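Trehalose-6-phosphate phosphatase (Candida albicans, PDB 5DXI) is a phosphatase of the HAD superfamily, built from a Rossmann-like core domain with a smaller cap domain, and holds a magnesium ion and beryllium trifluoride in this structure. Local coordinates at residues S87-C92 and R135-L140. Numbering follows the deposited sequence.
Sequences SAEHGC and RKKVAL. With GLC (alpha-D-glucopyranose), chain C.
The carboxylate of Glu-89 plugs into the turn 136-139, where three successive backbone N-H groups converge on it. Glu-89 OE1 takes two of them: Val-138 N at 2.6 Å on the syn lone pair, and Ala-139 N at 2.9 Å, nearly in line with the C-O bond. Glu-89 OE2 accepts Lys-137 N at 2.9 Å, also from the syn side but 20° out of the carboxylate plane. With both oxygens gripped, the group cannot easily rotate, and its charge is probably stabilised by the three peptide N-H groups; Lys-136 NZ is not in contact, 6.2 Å from Glu-89 OE1. Glu-89 reaches the turn because its chain runs extended beyond CG, CD being anti at chi2 -161°. Lys-136, likewise extended, slides past it in the opposite direction, Lys-136 CB lying 3.3 Å from Glu-89 OE2. Lys-136 NZ thereby arrives at the glucose, donating to its O3 (2.8 Å) and O4 (2.9 Å), and makes a salt bridge with Glu-183 and a hydrogen bond to the carbonyl O of Gly-69. The His-90 side chain crosses that of Lys-136 at about a right angle; NE2 makes a weak bond to the same O4, while ND1 pairs with Thr-236. Cys-92 SG rests against Val-138 CG1 at 3.6 Å, an apolar touch. One glutamate thus ties a core loop to a cap turn beside the glycan pocket, and the side chain of His-90 also lies close to the beryllium trifluoride. Residues 89-92 connect strands 85-88 and 93-95 of the mixed core sheet; 136-139 form the hairpin turn between strands 132-135 and 140-143 of the antiparallel cap sheet, with Gln-114 of helix 113-126 bonded to the carbonyls of Lys-137 and Val-138, and strand 181-186 touching Val-138 and Ala-139.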
# COMPACT_ATOMS: atom_id res chain seq x y z
N SER A 87 -7.46 3.96 3.09
CA SER A 87 -7.92 2.69 2.59
C SER A 87 -7.35 1.60 3.49
O SER A 87 -6.16 1.59 3.78
CB SER A 87 -7.49 2.47 1.13
OG SER A 87 -7.90 1.20 0.68
N ALA A 88 -8.22 0.69 3.91
CA ALA A 88 -7.89 -0.27 4.94
C ALA A 88 -8.02 -1.71 4.44
O ALA A 88 -8.75 -1.97 3.48
CB ALA A 88 -8.81 -0.05 6.20
N GLU A 89 -7.29 -2.61 5.08
CA GLU A 89 -7.34 -4.06 4.85
C GLU A 89 -7.09 -4.47 3.40
O GLU A 89 -7.81 -5.30 2.84
CB GLU A 89 -8.69 -4.64 5.33
CG GLU A 89 -9.02 -4.26 6.77
CD GLU A 89 -10.07 -5.14 7.47
OE1 GLU A 89 -10.34 -6.28 7.04
OE2 GLU A 89 -10.61 -4.67 8.49
N HIS A 90 -6.05 -3.89 2.81
CA HIS A 90 -5.57 -4.25 1.48
C HIS A 90 -6.68 -4.09 0.45
O HIS A 90 -6.88 -4.97 -0.37
CB HIS A 90 -5.04 -5.70 1.44
CG HIS A 90 -3.99 -5.99 2.47
ND1 HIS A 90 -2.66 -5.65 2.31
CD2 HIS A 90 -4.07 -6.62 3.67
CE1 HIS A 90 -1.97 -6.05 3.37
NE2 HIS A 90 -2.80 -6.63 4.21
N GLY A 91 -7.41 -2.97 0.50
CA GLY A 91 -8.41 -2.67 -0.52
C GLY A 91 -9.86 -2.96 -0.17
O GLY A 91 -10.75 -2.77 -1.00
N CYS A 92 -10.13 -3.39 1.07
CA CYS A 92 -11.50 -3.70 1.45
C CYS A 92 -12.32 -2.45 1.78
O CYS A 92 -13.55 -2.45 1.59
CB CYS A 92 -11.52 -4.66 2.63
SG CYS A 92 -10.86 -6.30 2.20
N ARG A 135 -7.30 -10.67 13.69
CA ARG A 135 -8.58 -10.73 12.99
C ARG A 135 -9.09 -9.33 12.72
O ARG A 135 -9.52 -8.63 13.62
CB ARG A 135 -9.61 -11.51 13.82
CG ARG A 135 -9.27 -12.98 13.98
CD ARG A 135 -10.07 -13.67 15.08
NE ARG A 135 -9.53 -15.01 15.29
CZ ARG A 135 -8.63 -15.32 16.22
NH1 ARG A 135 -8.19 -14.40 17.07
NH2 ARG A 135 -8.19 -16.57 16.31
N LYS A 136 -9.01 -8.91 11.47
CA LYS A 136 -9.56 -7.60 11.15
C LYS A 136 -11.01 -7.81 10.72
O LYS A 136 -11.54 -8.90 10.91
CB LYS A 136 -8.71 -6.93 10.07
CG LYS A 136 -7.22 -6.83 10.45
CD LYS A 136 -6.42 -6.39 9.23
CE LYS A 136 -5.00 -6.91 9.27
NZ LYS A 136 -4.21 -6.50 8.08
N LYS A 137 -11.64 -6.81 10.12
CA LYS A 137 -13.05 -6.96 9.76
C LYS A 137 -13.21 -7.95 8.61
O LYS A 137 -14.08 -8.82 8.65
CB LYS A 137 -13.68 -5.61 9.40
CG LYS A 137 -13.84 -4.65 10.58
CD LYS A 137 -15.22 -4.01 10.53
CE LYS A 137 -15.22 -2.60 11.09
NZ LYS A 137 -15.95 -1.68 10.15
N VAL A 138 -12.36 -7.82 7.59
CA VAL A 138 -12.42 -8.73 6.48
C VAL A 138 -11.17 -9.62 6.44
O VAL A 138 -11.25 -10.83 6.64
CB VAL A 138 -12.57 -7.96 5.14
CG1 VAL A 138 -12.54 -8.93 3.97
CG2 VAL A 138 -13.86 -7.15 5.16
N ALA A 139 -10.01 -8.99 6.22
CA ALA A 139 -8.75 -9.71 6.13
C ALA A 139 -8.36 -10.36 7.46
O ALA A 139 -8.71 -9.87 8.53
CB ALA A 139 -7.65 -8.77 5.68
N LEU A 140 -7.64 -11.47 7.38
CA LEU A 140 -7.04 -12.10 8.56
C LEU A 140 -5.54 -12.16 8.38
O LEU A 140 -5.04 -12.37 7.27
CB LEU A 140 -7.59 -13.51 8.79
CG LEU A 140 -8.99 -13.59 9.39
CD1 LEU A 140 -10.04 -13.63 8.30
CD2 LEU A 140 -9.12 -14.80 10.31
C1 GLC C . 1.28 -4.49 9.91
C2 GLC C . -0.05 -4.95 10.48
C3 GLC C . -0.78 -5.81 9.44
C4 GLC C . -0.94 -5.01 8.16
C5 GLC C . 0.44 -4.57 7.68
C6 GLC C . 0.30 -3.67 6.47
O1 GLC C . 2.14 -5.61 9.70
O2 GLC C . 0.19 -5.70 11.67
O3 GLC C . -2.07 -6.16 9.92
O4 GLC C . -1.57 -5.81 7.14
O5 GLC C . 1.10 -3.81 8.67
O6 GLC C . -0.34 -2.46 6.86